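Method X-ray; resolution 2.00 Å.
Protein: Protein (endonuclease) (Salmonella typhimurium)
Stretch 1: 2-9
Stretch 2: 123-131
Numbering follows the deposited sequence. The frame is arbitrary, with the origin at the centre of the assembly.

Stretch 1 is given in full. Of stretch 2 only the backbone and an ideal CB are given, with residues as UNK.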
ATOM      1  N   GLU A   2     -13.942   7.322 -18.292  1.00 31.06           N
ATOM      2  CA  GLU A   2     -12.481   7.563 -18.442  1.00 30.85           C
ATOM      3  C   GLU A   2     -11.701   6.942 -17.273  1.00 26.41           C
ATOM      4  O   GLU A   2     -10.704   6.258 -17.476  1.00 27.99           O
ATOM      5  CB  GLU A   2     -12.188   9.067 -18.528  1.00 32.70           C
ATOM      6  CG  GLU A   2     -10.783   9.413 -19.001  1.00 36.29           C
ATOM      7  CD  GLU A   2     -10.599   9.247 -20.504  1.00 38.29           C
ATOM      8  OE1 GLU A   2     -10.301   8.118 -20.959  1.00 38.50           O
ATOM      9  OE2 GLU A   2     -10.752  10.250 -21.232  1.00 40.23           O
ATOM     10  N   PRO A   3     -12.152   7.177 -16.036  1.00 23.68           N
ATOM     11  CA  PRO A   3     -11.399   6.572 -14.935  1.00 22.44           C
ATOM     12  C   PRO A   3     -11.528   5.049 -14.934  1.00 21.57           C
ATOM     13  O   PRO A   3     -12.581   4.502 -15.269  1.00 22.10           O
ATOM     14  CB  PRO A   3     -12.013   7.201 -13.686  1.00 22.52           C
ATOM     15  CG  PRO A   3     -13.360   7.670 -14.109  1.00 22.83           C
ATOM     16  CD  PRO A   3     -13.306   7.964 -15.573  1.00 21.78           C
ATOM     17  N   SER A   4     -10.435   4.360 -14.589  1.00 17.81           N
ATOM     18  CA  SER A   4     -10.426   2.903 -14.529  1.00 13.92           C
ATOM     19  C   SER A   4      -9.357   2.458 -13.544  1.00 12.77           C
ATOM     20  O   SER A   4      -8.480   3.240 -13.181  1.00 10.25           O
ATOM     21  CB  SER A   4     -10.128   2.309 -15.902  1.00 14.66           C
ATOM     22  OG  SER A   4      -8.825   2.655 -16.328  1.00 14.62           O
ATOM     23  N   VAL A   5      -9.420   1.200 -13.110  1.00  9.24           N
ATOM     24  CA  VAL A   5      -8.439   0.702 -12.155  1.00  8.98           C
ATOM     25  C   VAL A   5      -7.898  -0.664 -12.549  1.00  8.68           C
ATOM     26  O   VAL A   5      -8.640  -1.538 -12.990  1.00  7.62           O
ATOM     27  CB  VAL A   5      -9.050   0.593 -10.719  1.00  8.94           C
ATOM     28  CG1 VAL A   5      -7.982   0.144  -9.733  1.00  5.94           C
ATOM     29  CG2 VAL A   5      -9.635   1.929 -10.284  1.00  7.89           C
ATOM     30  N   GLN A   6      -6.591  -0.841 -12.408  1.00  9.72           N
ATOM     31  CA  GLN A   6      -5.946  -2.106 -12.732  1.00  8.33           C
ATOM     32  C   GLN A   6      -5.262  -2.565 -11.464  1.00  7.80           C
ATOM     33  O   GLN A   6      -4.885  -1.736 -10.641  1.00  7.74           O
ATOM     34  CB  GLN A   6      -4.868  -1.896 -13.800  1.00  9.66           C
ATOM     35  CG  GLN A   6      -5.316  -2.135 -15.223  1.00  9.27           C
ATOM     36  CD  GLN A   6      -4.188  -1.939 -16.184  1.00 11.76           C
ATOM     37  OE1 GLN A   6      -3.817  -0.814 -16.504  1.00 11.06           O
ATOM     38  NE2 GLN A   6      -3.616  -3.037 -16.647  1.00 11.68           N
ATOM     39  N   VAL A   7      -5.112  -3.882 -11.300  1.00  7.81           N
ATOM     40  CA  VAL A   7      -4.424  -4.431 -10.131  1.00  8.96           C
ATOM     41  C   VAL A   7      -3.471  -5.525 -10.576  1.00  7.41           C
ATOM     42  O   VAL A   7      -3.701  -6.203 -11.582  1.00  5.64           O
ATOM     43  CB  VAL A   7      -5.388  -5.066  -9.073  1.00  8.10           C
ATOM     44  CG1 VAL A   7      -4.635  -5.351  -7.776  1.00  5.58           C
ATOM     45  CG2 VAL A   7      -6.528  -4.138  -8.782  1.00 15.07           C
ATOM     46  N   GLY A   8      -2.404  -5.693  -9.805  1.00  7.06           N
ATOM     47  CA  GLY A   8      -1.414  -6.719 -10.068  1.00  6.87           C
ATOM     48  C   GLY A   8      -0.955  -7.219  -8.708  1.00  7.71           C
ATOM     49  O   GLY A   8      -1.078  -6.497  -7.717  1.00  8.20           O
ATOM     50  N   TYR A   9      -0.432  -8.444  -8.639  1.00  6.39           N
ATOM     51  CA  TYR A   9       0.009  -9.004  -7.366  1.00  6.91           C
ATOM     52  C   TYR A   9       1.395  -9.623  -7.428  1.00  8.35           C
ATOM     53  O   TYR A   9       1.898  -9.953  -8.499  1.00  7.35           O
ATOM     54  CB  TYR A   9      -0.987 -10.078  -6.908  1.00  7.80           C
ATOM     55  CG  TYR A   9      -2.439  -9.645  -6.980  1.00  5.78           C
ATOM     56  CD1 TYR A   9      -2.961  -8.758  -6.042  1.00  5.26           C
ATOM     57  CD2 TYR A   9      -3.291 -10.124  -7.986  1.00  7.27           C
ATOM     58  CE1 TYR A   9      -4.292  -8.352  -6.097  1.00  4.24           C
ATOM     59  CE2 TYR A   9      -4.629  -9.718  -8.046  1.00  4.29           C
ATOM     60  CZ  TYR A   9      -5.118  -8.836  -7.101  1.00  6.91           C
ATOM     61  OH  TYR A   9      -6.429  -8.412  -7.162  1.00  7.83           O
ATOM     62  N   UNK A 123       0.165  -6.267  -3.450  1.00  7.90           N
ATOM     63  CA  UNK A 123      -0.828  -5.840  -4.413  1.00  7.12           C
ATOM     64  C   UNK A 123      -0.426  -4.432  -4.818  1.00  7.16           C
ATOM     65  O   UNK A 123       0.094  -3.661  -4.008  1.00  5.71           O
ATOM     66  CB  UNK A 123      -2.248  -5.897  -3.846  1.00  7.12           C
ATOM     67  N   UNK A 124      -0.609  -4.113  -6.096  1.00  6.89           N
ATOM     68  CA  UNK A 124      -0.350  -2.779  -6.596  1.00  7.42           C
ATOM     69  C   UNK A 124      -1.553  -2.424  -7.433  1.00  6.68           C
ATOM     70  O   UNK A 124      -2.046  -3.259  -8.198  1.00  6.78           O
ATOM     71  CB  UNK A 124       0.954  -2.693  -7.391  1.00  7.42           C
ATOM     72  N   UNK A 125      -2.055  -1.200  -7.271  1.00  6.53           N
ATOM     73  CA  UNK A 125      -3.176  -0.756  -8.073  1.00  6.93           C
ATOM     74  C   UNK A 125      -2.796   0.514  -8.813  1.00  7.80           C
ATOM     75  O   UNK A 125      -1.988   1.320  -8.331  1.00  5.09           O
ATOM     76  CB  UNK A 125      -4.415  -0.530  -7.204  1.00  6.93           C
ATOM     77  N   UNK A 126      -3.341   0.664 -10.019  1.00  6.39           N
ATOM     78  CA  UNK A 126      -3.114   1.869 -10.791  1.00  7.19           C
ATOM     79  C   UNK A 126      -4.480   2.451 -11.087  1.00  7.90           C
ATOM     80  O   UNK A 126      -5.289   1.834 -11.771  1.00  9.37           O
ATOM     81  CB  UNK A 126      -2.322   1.593 -12.071  1.00  7.19           C
ATOM     82  N   UNK A 127      -4.745   3.624 -10.513  1.00  8.61           N
ATOM     83  CA  UNK A 127      -6.015   4.321 -10.691  1.00  8.88           C
ATOM     84  C   UNK A 127      -5.801   5.357 -11.780  1.00 10.62           C
ATOM     85  O   UNK A 127      -5.196   6.405 -11.548  1.00 10.06           O
ATOM     86  CB  UNK A 127      -6.502   4.964  -9.391  1.00  8.88           C
ATOM     87  N   UNK A 128      -6.286   5.041 -12.976  1.00 10.38           N
ATOM     88  CA  UNK A 128      -6.131   5.907 -14.138  1.00 12.46           C
ATOM     89  C   UNK A 128      -7.171   6.999 -14.325  1.00 12.78           C
ATOM     90  O   UNK A 128      -8.365   6.800 -14.092  1.00 13.22           O
ATOM     91  CB  UNK A 128      -6.125   5.035 -15.395  1.00 12.46           C
ATOM     92  N   UNK A 129      -6.699   8.145 -14.790  1.00 13.50           N
ATOM     93  CA  UNK A 129      -7.557   9.267 -15.120  1.00 14.69           C
ATOM     94  C   UNK A 129      -8.584   9.698 -14.080  1.00 12.83           C
ATOM     95  O   UNK A 129      -9.789   9.648 -14.306  1.00 14.35           O
ATOM     96  CB  UNK A 129      -8.302   8.931 -16.413  1.00 14.69           C
ATOM     97  N   UNK A 130      -8.070  10.121 -12.936  1.00 13.12           N
ATOM     98  CA  UNK A 130      -8.884  10.622 -11.835  1.00 13.08           C
ATOM     99  C   UNK A 130      -8.107  11.831 -11.358  1.00 13.44           C
ATOM    100  O   UNK A 130      -7.403  11.779 -10.350  1.00 14.99           O
ATOM    101  CB  UNK A 130      -9.117   9.588 -10.731  1.00 13.08           C
ATOM    102  N   UNK A 131      -8.225  12.950 -12.082  1.00 12.49           N
ATOM    103  CA  UNK A 131      -7.516  14.182 -11.735  1.00 11.91           C
ATOM    104  C   UNK A 131      -7.623  14.635 -10.285  1.00  9.84           C
ATOM    105  O   UNK A 131      -6.630  15.018  -9.688  1.00  8.95           O
ATOM    106  CB  UNK A 131      -8.030  15.312 -12.629  1.00 11.91           C
TER

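The two strands run antiparallel, their axes at 164° and 4.7 Å apart at closest approach. Backbone hydrogen bonds pair 124, 126 and 128 with G8, Q6 and S4; in the extended strands, side chains alternate between two faces: 123, 125 and 127 lie with V5, V7 and Y9, and 124, 126 and 128 with S4 and Q6.

Position 123 pairs with Y9 without hydrogen bonds (CA-CA 4.4 Å). Its ideal CB lies 3.7 Å from Y9 CD1, so a modest polar or apolar side chain would fit. It is N123, whose CB meets the edge of the tyrosine ring, 3.8 Å from Y9 CD1.

Position 124 faces G8, which offers no side chain; many residues are possible, and the backbone alone holds the pair, with N of 124 to G8 O and G8 N to O of 124 both 2.9 Å. The residue is A124.

At 125 the ideal CB is 4.4 Å from V5 CG1 and 4.5 Å from V7 CG2. Two methyl-bearing neighbours and extended angles (-123/146) favour a beta-branched or other aliphatic residue. V125 (chi1 m) brings CG1 to 3.7 Å from V7 CG2, while its CB packs 4.4 Å from V5 CG1.

Position 126 is locked by its N to Q6 O (2.9 Å) and Q6 N to its O (3.0 Å). The ideal CB of 126 is 4.4 Å from Q6 O, and its direction leaves stretch 1 little to say beyond strand propensity. V126 makes no closer side-chain approach.

At 127 the ideal CB is 4.5 Å from V5 CG2, inviting an aliphatic group. I127 (chi1 m, chi2 t) sets CG2 4.2 Å from V5 CG2.

Position 128 shares its face with S4 and Q6, and Q6 OE1 is an acceptor that a long donor could reach; glutamine, arginine or tryptophan would be candidates. W128 donates from NE1 to Q6 OE1 at 3.0 Å (139°), the oxygen lying at the ring edge. W128 CD1 comes 3.7 Å from S4 OG, and the backbone bonds W128 N to S4 O (2.8 Å) and S4 N to W128 O (3.2 Å) hold the backbone from which the indole extends.

At 129, phi/psi of 50/62 is left-handed, a conformation glycine and asparagine tolerate well. CA-to-CB points toward stretch 1, the ideal CB of 129 lies 3.6 Å from E2 CG, and a polar end could join E2 O and S4 OG. N129 does so through one water, whose O donates to N129 OD1 (3.1 Å) and E2 O (2.5 Å) and accepts from S4 OG (3.0 Å).

CA-to-CB at 130 points sideways, with the ideal CB 4.8 Å from P3 CB; a flexible apolar chain suits, and M130 CG reaches P3 CB at 3.6 Å. Position 131 is out of reach, leaving stretch 1 silent: P131.

Stretch 2 (123-131) NAVVIWNMP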
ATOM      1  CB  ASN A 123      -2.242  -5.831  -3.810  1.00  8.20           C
ATOM      2  CG  ASN A 123      -2.443  -4.731  -2.786  1.00  8.68           C
ATOM      3  OD1 ASN A 123      -2.094  -4.887  -1.617  1.00 11.15           O
ATOM      4  ND2 ASN A 123      -2.988  -3.613  -3.217  1.00  2.83           N
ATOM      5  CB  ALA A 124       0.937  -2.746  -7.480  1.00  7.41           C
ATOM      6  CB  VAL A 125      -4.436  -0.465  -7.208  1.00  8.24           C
ATOM      7  CG1 VAL A 125      -4.886  -1.738  -6.514  1.00  7.31           C
ATOM      8  CG2 VAL A 125      -4.140   0.633  -6.196  1.00  6.26           C
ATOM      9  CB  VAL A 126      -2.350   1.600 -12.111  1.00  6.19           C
ATOM     10  CG1 VAL A 126      -2.231   2.898 -12.899  1.00  5.42           C
ATOM     11  CG2 VAL A 126      -0.947   1.051 -11.809  1.00  4.13           C
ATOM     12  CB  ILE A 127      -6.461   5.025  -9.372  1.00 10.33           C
ATOM     13  CG1 ILE A 127      -6.476   4.011  -8.223  1.00 11.05           C
ATOM     14  CG2 ILE A 127      -7.850   5.640  -9.544  1.00 10.40           C
ATOM     15  CD1 ILE A 127      -6.444   4.635  -6.836  1.00 10.71           C
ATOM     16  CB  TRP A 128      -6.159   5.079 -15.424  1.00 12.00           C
ATOM     17  CG  TRP A 128      -5.148   3.997 -15.516  1.00 11.93           C
ATOM     18  CD1 TRP A 128      -5.316   2.679 -15.183  1.00 12.17           C
ATOM     19  CD2 TRP A 128      -3.830   4.104 -16.062  1.00 12.61           C
ATOM     20  NE1 TRP A 128      -4.185   1.964 -15.493  1.00 11.91           N
ATOM     21  CE2 TRP A 128      -3.259   2.816 -16.033  1.00 13.14           C
ATOM     22  CE3 TRP A 128      -3.081   5.170 -16.574  1.00 13.56           C
ATOM     23  CZ2 TRP A 128      -1.964   2.562 -16.497  1.00 14.17           C
ATOM     24  CZ3 TRP A 128      -1.797   4.914 -17.032  1.00 12.78           C
ATOM     25  CH2 TRP A 128      -1.256   3.620 -16.998  1.00 12.73           C
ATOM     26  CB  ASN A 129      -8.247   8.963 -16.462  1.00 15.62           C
ATOM     27  CG  ASN A 129      -7.237   8.668 -17.569  1.00 17.42           C
ATOM     28  OD1 ASN A 129      -7.121   7.548 -18.074  1.00 15.96           O
ATOM     29  ND2 ASN A 129      -6.478   9.683 -17.946  1.00 16.59           N
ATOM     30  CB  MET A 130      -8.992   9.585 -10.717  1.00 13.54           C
ATOM     31  CG  MET A 130     -10.023   8.513 -10.977  1.00 17.18           C
ATOM     32  SD  MET A 130     -10.616   7.695  -9.478  1.00 19.51           S
ATOM     33  CE  MET A 130     -11.539   8.992  -8.720  1.00 16.81           C
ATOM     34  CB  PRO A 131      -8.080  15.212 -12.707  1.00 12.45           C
ATOM     35  CG  PRO A 131      -8.599  14.409 -13.850  1.00 13.77           C
ATOM     36  CD  PRO A 131      -9.070  13.108 -13.277  1.00 12.57           C
TER
HETATM   37  O   HOH W   1      -8.718   4.897 -18.258  1.00 38.21           O
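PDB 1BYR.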